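Flavin-containing monooxygenase (Allium sativum, PDB 6WPU) probably uses its bound FAD to oxygenate the sulfur of S-allyl-L-cysteine, as a garlic S-monooxygenase of the flavin-containing monooxygenase family. Local coordinates at residues 22-27 with 47-52; 157-162 with 171-176. All coordinates share one frame; numbering follows the deposited sequence.

Contact 1 (22-27 with 47-52); sequences TRHVAI and TTTIFE. With FAD (flavin-adenine dinucleotide), chain B.
His-24 and Thr-47 meet through their side chains at the start of two neighbouring parallel strands. The hydroxyl OG1 of Thr-47 lies 2.8 Å from ND1 of His-24, at the edge of the imidazole and near its plane, in a hydrogen bond whose proton may belong to either partner. With CG of His-24 anti to the backbone N (chi1 -174°), the ring swings across to the 47-52 strand, its CE1 3.6 Å from OG1 of Thr-49. Both Thr-49 OG1 and His-24 NE2 bond to the carboxylate oxygen OE1 of Glu-171, which thus helps fix the ring's rotation. Replacing His-24 by an alanine would probably leave Thr-47 OG1 without its ring partner and Glu-171 OE1 with one grip fewer. A water links Thr-47 OG1 to Thr-22 OG1, which also bonds to Gly-45 O.

Ala-26 CB sits at the edge of the Phe-51 ring, 4.0 Å from CE2. Turned to the other face of the sheet, Ile-27 CD1 packs 3.9 Å from Ile-50 CG1, the two side chains side by side and pointing the same way. Backbone bonds hold this register, the straightest running from Phe-51 N to Ile-27 O (2.9 Å, 176° at the hydrogen).

Glu-52 receives the adenosine ribose of FAD with both carboxylate oxygens: O2B donates to OE1 at 2.7 Å and O3B to OE2 at 2.8 Å. Gly-54 N also bonds to OE1 and Ala-30 N to OE2. An acidic residue gripping the ribose from this part of the second strand is characteristic of FAD-binding Rossmann folds. Helix 32-43 covers the Ile-27 and Ile-50 face through Ala-38, Phe-173 of strand 168-173 packs on the Ala-26 face, and strands 175-178 and 140-142 flank the pair.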
loop_
_atom_site.group_PDB
_atom_site.type_symbol
_atom_site.label_atom_id
_atom_site.label_comp_id
_atom_site.label_asym_id
_atom_site.label_seq_id
_atom_site.Cartn_x
_atom_site.Cartn_y
_atom_site.Cartn_z
ATOM N N THR A 22 -24.215 19.057 1.807
ATOM C CA THR A 22 -23.991 17.932 0.916
ATOM C C THR A 22 -23.148 18.407 -0.266
ATOM O O THR A 22 -23.419 19.462 -0.847
ATOM C CB THR A 22 -25.321 17.303 0.468
ATOM O OG1 THR A 22 -25.076 16.230 -0.459
ATOM C CG2 THR A 22 -26.222 18.323 -0.183
ATOM N N ARG A 23 -22.082 17.665 -0.564
ATOM C CA ARG A 23 -21.183 17.949 -1.672
ATOM C C ARG A 23 -21.234 16.792 -2.656
ATOM O O ARG A 23 -21.598 15.666 -2.305
ATOM C CB ARG A 23 -19.728 18.150 -1.199
ATOM C CG ARG A 23 -19.524 19.366 -0.318
ATOM C CD ARG A 23 -20.075 20.609 -0.988
ATOM N NE ARG A 23 -19.739 21.814 -0.240
ATOM C CZ ARG A 23 -20.384 22.973 -0.355
ATOM N NH1 ARG A 23 -21.414 23.085 -1.186
ATOM N NH2 ARG A 23 -20.004 24.017 0.372
ATOM N N HIS A 24 -20.869 17.085 -3.901
ATOM C CA HIS A 24 -20.725 16.078 -4.942
ATOM C C HIS A 24 -19.230 15.831 -5.163
ATOM O O HIS A 24 -18.490 16.757 -5.528
ATOM C CB HIS A 24 -21.424 16.530 -6.225
ATOM C CG HIS A 24 -21.431 15.491 -7.296
ATOM N ND1 HIS A 24 -21.981 14.239 -7.114
ATOM C CD2 HIS A 24 -20.933 15.504 -8.557
ATOM C CE1 HIS A 24 -21.828 13.530 -8.219
ATOM N NE2 HIS A 24 -21.203 14.276 -9.111
ATOM N N VAL A 25 -18.794 14.590 -4.944
ATOM C CA VAL A 25 -17.380 14.263 -4.750
ATOM C C VAL A 25 -16.952 13.145 -5.693
ATOM O O VAL A 25 -17.634 12.117 -5.805
ATOM C CB VAL A 25 -17.100 13.845 -3.298
ATOM C CG1 VAL A 25 -15.573 13.670 -3.071
ATOM C CG2 VAL A 25 -17.703 14.877 -2.338
ATOM N N ALA A 26 -15.804 13.320 -6.337
ATOM C CA ALA A 26 -15.233 12.252 -7.148
ATOM C C ALA A 26 -14.315 11.389 -6.295
ATOM O O ALA A 26 -13.563 11.898 -5.454
ATOM C CB ALA A 26 -14.457 12.809 -8.339
ATOM N N ILE A 27 -14.384 10.079 -6.518
ATOM C CA ILE A 27 -13.468 9.119 -5.917
ATOM C C ILE A 27 -12.681 8.464 -7.039
ATOM O O ILE A 27 -13.265 7.864 -7.954
ATOM C CB ILE A 27 -14.205 8.072 -5.076
ATOM C CG1 ILE A 27 -14.929 8.773 -3.932
ATOM C CG2 ILE A 27 -13.220 7.021 -4.533
ATOM C CD1 ILE A 27 -16.008 7.966 -3.393
ATOM N N THR A 47 -23.024 13.057 -2.248
ATOM C CA THR A 47 -23.126 12.254 -3.459
ATOM C C THR A 47 -21.730 12.073 -4.064
ATOM O O THR A 47 -20.814 12.870 -3.825
ATOM C CB THR A 47 -24.068 12.901 -4.476
ATOM O OG1 THR A 47 -23.554 14.182 -4.849
ATOM C CG2 THR A 47 -25.462 13.087 -3.885
ATOM N N THR A 48 -21.560 11.002 -4.830
ATOM C CA THR A 48 -20.233 10.632 -5.309
ATOM C C THR A 48 -20.338 10.066 -6.709
ATOM O O THR A 48 -21.378 9.542 -7.110
ATOM C CB THR A 48 -19.536 9.570 -4.436
ATOM O OG1 THR A 48 -20.294 8.355 -4.473
ATOM C CG2 THR A 48 -19.382 10.023 -2.988
ATOM N N THR A 49 -19.229 10.170 -7.434
ATOM C CA THR A 49 -18.974 9.382 -8.633
ATOM C C THR A 49 -17.651 8.656 -8.415
ATOM O O THR A 49 -16.631 9.291 -8.123
ATOM C CB THR A 49 -18.913 10.260 -9.892
ATOM O OG1 THR A 49 -20.156 10.963 -10.062
ATOM C CG2 THR A 49 -18.624 9.415 -11.129
ATOM N N ILE A 50 -17.673 7.333 -8.537
ATOM C CA ILE A 50 -16.496 6.506 -8.300
ATOM C C ILE A 50 -15.952 6.050 -9.648
ATOM O O ILE A 50 -16.678 5.433 -10.438
ATOM C CB ILE A 50 -16.833 5.298 -7.416
ATOM C CG1 ILE A 50 -17.655 5.741 -6.194
ATOM C CG2 ILE A 50 -15.554 4.570 -7.037
ATOM C CD1 ILE A 50 -18.467 4.616 -5.572
ATOM N N PHE A 51 -14.681 6.335 -9.908
ATOM C CA PHE A 51 -14.029 5.936 -11.147
ATOM C C PHE A 51 -13.074 4.797 -10.848
ATOM O O PHE A 51 -12.224 4.919 -9.959
ATOM C CB PHE A 51 -13.262 7.103 -11.784
ATOM C CG PHE A 51 -14.117 8.288 -12.106
ATOM C CD1 PHE A 51 -14.744 8.396 -13.351
ATOM C CD2 PHE A 51 -14.317 9.281 -11.160
ATOM C CE1 PHE A 51 -15.557 9.493 -13.651
ATOM C CE2 PHE A 51 -15.126 10.389 -11.437
ATOM C CZ PHE A 51 -15.744 10.498 -12.695
ATOM N N GLU A 52 -13.210 3.692 -11.578
ATOM C CA GLU A 52 -12.289 2.564 -11.454
ATOM C C GLU A 52 -11.788 2.173 -12.838
ATOM O O GLU A 52 -12.586 1.867 -13.735
ATOM C CB GLU A 52 -12.950 1.372 -10.764
ATOM C CG GLU A 52 -12.124 0.078 -10.818
ATOM C CD GLU A 52 -10.690 0.248 -10.308
ATOM O OE1 GLU A 52 -9.747 -0.122 -11.052
ATOM O OE2 GLU A 52 -10.505 0.740 -9.169
HETATM P PA FAD B . -4.971 -0.191 -4.445
HETATM O O1A FAD B . -5.290 -1.588 -3.912
HETATM O O2A FAD B . -3.838 0.026 -5.316
HETATM O O5B FAD B . -6.094 0.376 -5.286
HETATM C C5B FAD B . -6.072 1.541 -6.103
HETATM C C4B FAD B . -7.170 1.470 -7.187
HETATM O O4B FAD B . -7.286 2.634 -7.958
HETATM C C3B FAD B . -6.975 0.324 -8.142
HETATM O O3B FAD B . -8.131 -0.442 -8.243
HETATM C C2B FAD B . -6.675 0.970 -9.448
HETATM O O2B FAD B . -7.116 0.240 -10.537
HETATM C C1B FAD B . -7.421 2.265 -9.303
HETATM N N9A FAD B . -6.893 3.340 -10.112
HETATM C C8A FAD B . -5.557 3.715 -10.190
HETATM N N7A FAD B . -5.425 4.746 -11.034
HETATM C C5A FAD B . -6.673 5.077 -11.565
HETATM C C6A FAD B . -7.130 6.029 -12.475
HETATM N N6A FAD B . -6.227 6.968 -13.096
HETATM N N1A FAD B . -8.442 6.098 -12.764
HETATM C C2A FAD B . -9.339 5.238 -12.214
HETATM N N3A FAD B . -8.944 4.293 -11.329
HETATM C C4A FAD B . -7.630 4.188 -10.988
HETATM N N1 FAD B . -2.289 -4.655 3.681
HETATM C C2 FAD B . -2.917 -5.492 4.669
HETATM O O2 FAD B . -3.900 -4.999 5.454
HETATM N N3 FAD B . -2.456 -6.768 4.903
HETATM C C4 FAD B . -1.439 -7.293 4.133
HETATM O O4 FAD B . -0.974 -8.552 4.328
HETATM C C4X FAD B . -0.929 -6.561 2.957
HETATM N N5 FAD B . -0.082 -7.189 2.052
HETATM C C5X FAD B . 0.351 -6.490 0.930
HETATM C C6 FAD B . 1.216 -7.119 0.023
HETATM C C7 FAD B . 1.636 -6.424 -1.105
HETATM C C7M FAD B . 2.573 -7.105 -2.066
HETATM C C8 FAD B . 1.211 -5.117 -1.332
HETATM C C8M FAD B . 1.655 -4.341 -2.531
HETATM C C9 FAD B . 0.351 -4.485 -0.427
HETATM C C9A FAD B . -0.078 -5.169 0.701
HETATM N N10 FAD B . -0.975 -4.526 1.621
HETATM C C10 FAD B . -1.416 -5.220 2.757
HETATM C "C1'" FAD B . -1.387 -3.130 1.405
HETATM C "C2'" FAD B . -2.460 -2.818 0.384
HETATM O "O2'" FAD B . -1.982 -1.862 -0.470
HETATM C "C3'" FAD B . -3.604 -2.220 1.172
HETATM O "O3'" FAD B . -4.116 -3.310 1.837
HETATM C "C4'" FAD B . -4.717 -1.584 0.347
HETATM O "O4'" FAD B . -5.067 -2.483 -0.640
HETATM C "C5'" FAD B . -4.425 -0.203 -0.249
HETATM O "O5'" FAD B . -5.429 -0.071 -1.213
HETATM P P FAD B . -5.743 1.144 -2.181
HETATM O O1P FAD B . -7.286 1.273 -2.472
HETATM O O2P FAD B . -4.989 2.374 -1.534
HETATM O O3P FAD B . -4.697 0.876 -3.422
HETATM O O HOH W 1 -24.738 16.404 -3.502
#

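Contact 2 (157-162 with 171-176); sequences WTVKWK and EGFDAV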
loop_
_atom_site.group_PDB
_atom_site.type_symbol
_atom_site.label_atom_id
_atom_site.label_comp_id
_atom_site.label_asym_id
_atom_site.label_seq_id
_atom_site.Cartn_x
_atom_site.Cartn_y
_atom_site.Cartn_z
ATOM N N TRP A 157 -13.862 21.178 -9.490
ATOM C CA TRP A 157 -12.919 20.306 -10.167
ATOM C C TRP A 157 -13.610 19.626 -11.335
ATOM O O TRP A 157 -14.797 19.297 -11.256
ATOM C CB TRP A 157 -12.357 19.253 -9.205
ATOM C CG TRP A 157 -11.443 19.838 -8.156
ATOM C CD1 TRP A 157 -11.802 20.381 -6.951
ATOM C CD2 TRP A 157 -10.017 19.947 -8.236
ATOM N NE1 TRP A 157 -10.685 20.817 -6.274
ATOM C CE2 TRP A 157 -9.576 20.560 -7.039
ATOM C CE3 TRP A 157 -9.069 19.584 -9.202
ATOM C CZ2 TRP A 157 -8.226 20.824 -6.786
ATOM C CZ3 TRP A 157 -7.735 19.839 -8.952
ATOM C CH2 TRP A 157 -7.325 20.451 -7.746
ATOM N N THR A 158 -12.866 19.423 -12.414
ATOM C CA THR A 158 -13.314 18.622 -13.539
ATOM C C THR A 158 -12.466 17.363 -13.589
ATOM O O THR A 158 -11.235 17.445 -13.605
ATOM C CB THR A 158 -13.214 19.394 -14.852
ATOM O OG1 THR A 158 -14.068 20.545 -14.784
ATOM C CG2 THR A 158 -13.658 18.516 -16.005
ATOM N N VAL A 159 -13.128 16.212 -13.574
ATOM C CA VAL A 159 -12.486 14.922 -13.755
ATOM C C VAL A 159 -12.792 14.439 -15.164
ATOM O O VAL A 159 -13.960 14.285 -15.538
ATOM C CB VAL A 159 -12.969 13.907 -12.711
ATOM C CG1 VAL A 159 -12.269 12.551 -12.929
ATOM C CG2 VAL A 159 -12.705 14.445 -11.306
ATOM N N LYS A 160 -11.746 14.200 -15.945
ATOM C CA LYS A 160 -11.866 13.678 -17.294
ATOM C C LYS A 160 -11.379 12.235 -17.293
ATOM O O LYS A 160 -10.338 11.936 -16.704
ATOM C CB LYS A 160 -11.065 14.539 -18.269
ATOM C CG LYS A 160 -11.017 14.003 -19.673
ATOM C CD LYS A 160 -10.204 14.928 -20.569
ATOM C CE LYS A 160 -9.872 14.256 -21.903
ATOM N NZ LYS A 160 -8.504 14.609 -22.381
ATOM N N TRP A 161 -12.137 11.343 -17.927
ATOM C CA TRP A 161 -11.857 9.915 -17.887
ATOM C C TRP A 161 -11.902 9.344 -19.298
ATOM O O TRP A 161 -12.507 9.923 -20.201
ATOM C CB TRP A 161 -12.856 9.167 -16.993
ATOM C CG TRP A 161 -14.307 9.416 -17.387
ATOM C CD1 TRP A 161 -15.106 10.435 -16.961
ATOM C CD2 TRP A 161 -15.113 8.627 -18.279
ATOM N NE1 TRP A 161 -16.353 10.345 -17.537
ATOM C CE2 TRP A 161 -16.387 9.244 -18.348
ATOM C CE3 TRP A 161 -14.884 7.468 -19.024
ATOM C CZ2 TRP A 161 -17.427 8.741 -19.133
ATOM C CZ3 TRP A 161 -15.918 6.968 -19.808
ATOM C CH2 TRP A 161 -17.174 7.607 -19.856
ATOM N N LYS A 162 -11.239 8.197 -19.479
ATOM C CA LYS A 162 -11.218 7.462 -20.738
ATOM C C LYS A 162 -11.813 6.076 -20.507
ATOM O O LYS A 162 -11.544 5.440 -19.483
ATOM C CB LYS A 162 -9.773 7.338 -21.294
ATOM N N GLU A 171 -16.768 15.253 -15.870
ATOM C CA GLU A 171 -17.805 15.613 -14.915
ATOM C C GLU A 171 -17.230 16.622 -13.933
ATOM O O GLU A 171 -16.044 16.571 -13.596
ATOM C CB GLU A 171 -18.342 14.371 -14.183
ATOM C CG GLU A 171 -19.432 14.672 -13.141
ATOM C CD GLU A 171 -20.094 13.415 -12.556
ATOM O OE1 GLU A 171 -20.939 13.557 -11.641
ATOM O OE2 GLU A 171 -19.791 12.294 -13.017
ATOM N N GLY A 172 -18.080 17.548 -13.492
ATOM C CA GLY A 172 -17.677 18.550 -12.524
ATOM C C GLY A 172 -17.997 18.115 -11.104
ATOM O O GLY A 172 -18.949 17.382 -10.863
ATOM N N PHE A 173 -17.168 18.560 -10.157
ATOM C CA PHE A 173 -17.266 18.118 -8.771
ATOM C C PHE A 173 -16.965 19.264 -7.819
ATOM O O PHE A 173 -16.212 20.188 -8.141
ATOM C CB PHE A 173 -16.299 16.950 -8.474
ATOM C CG PHE A 173 -16.649 15.697 -9.205
ATOM C CD1 PHE A 173 -16.092 15.430 -10.458
ATOM C CD2 PHE A 173 -17.570 14.801 -8.659
ATOM C CE1 PHE A 173 -16.431 14.275 -11.151
ATOM C CE2 PHE A 173 -17.937 13.646 -9.353
ATOM C CZ PHE A 173 -17.344 13.376 -10.601
ATOM N N ASP A 174 -17.553 19.178 -6.625
ATOM C CA ASP A 174 -17.143 20.058 -5.533
ATOM C C ASP A 174 -15.802 19.639 -4.942
ATOM O O ASP A 174 -15.056 20.489 -4.434
ATOM C CB ASP A 174 -18.187 20.045 -4.429
ATOM C CG ASP A 174 -19.535 20.580 -4.890
ATOM O OD1 ASP A 174 -19.570 21.677 -5.497
ATOM O OD2 ASP A 174 -20.547 19.888 -4.640
ATOM N N ALA A 175 -15.501 18.342 -4.956
ATOM C CA ALA A 175 -14.325 17.831 -4.267
ATOM C C ALA A 175 -13.887 16.544 -4.941
ATOM O O ALA A 175 -14.684 15.841 -5.568
ATOM C CB ALA A 175 -14.601 17.599 -2.770
ATOM N N VAL A 176 -12.598 16.248 -4.815
ATOM C CA VAL A 176 -12.000 15.051 -5.392
ATOM C C VAL A 176 -11.203 14.352 -4.300
ATOM O O VAL A 176 -10.373 14.988 -3.639
ATOM C CB VAL A 176 -11.085 15.397 -6.581
ATOM C CG1 VAL A 176 -10.316 14.140 -7.060
ATOM C CG2 VAL A 176 -11.887 16.001 -7.711
HETATM O O HOH W 2 -18.635 10.863 -15.247
#
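Val-159 and Phe-173 meet obliquely on the face that also carries Trp-157 in a beta hairpin made by strands 157-163 and 168-173, part of the small antiparallel sheet that packs against the Rossmann-type FAD domain. The CG2 methyl of Val-159 comes closest, 3.6 Å from CD1 of Phe-173 and nearly as close to CE1, so it meets the CD1-CE1 bond at a slant. Phe-173 carries CG anti to its own carbonyl carbon (chi1 -67°), which turns the ring so that this bond lies beside Val-159. Beyond the hairpin it also meets the His-24 ring, with planes inclined by about 15°, and packs on Phe-51.

Trp-157 and Val-176 form the second apolar pair, their side chains crossing at about a right angle. Here CG2 of Val-176 comes within 3.6 Å of CB of Trp-157, reaching the root of the indole; the same methyl is 4.0 Å from CG2 of Val-159 and so joins the two pairs. Val-176 belongs to the next strand, 175-178, entered after the turn at Asp-174. The indole is held at its polar end by Ser-331 OG, which bonds to NE1, and leans on Leu-332 and Val-149.

The backbone pairing is regular, with Trp-157 and Phe-173 bonded both ways and Gly-172 facing Thr-158 in a non-hydrogen-bonded pair. Glu-171, extended throughout, has its OE1 committed to His-24 of contact 1. Its other oxygen, OE2, accepts a bond of 2.9 Å from a water, and that water takes a weak one of 3.3 Å from NE1 of Trp-161.

In the fold
The two contacts follow one another along the chain, contact 1 closing before contact 2 opens, and their centres lie about 9 Å apart on the same side of the chain's centre. Contact 1 joins the first beta-alpha-beta unit of the five-stranded parallel sheet; contact 2 closes a hairpin of the three-stranded antiparallel sheet and then runs on into strand 175-178, which lies beside strand 24-28. The chain therefore passes from one sheet to the other within segment 171-176. Backbone bonding continues between them, His-24 O lying 2.8 Å from Asp-174 N. Together they stack the hairpin on the strands that carry the adenosine end of FAD.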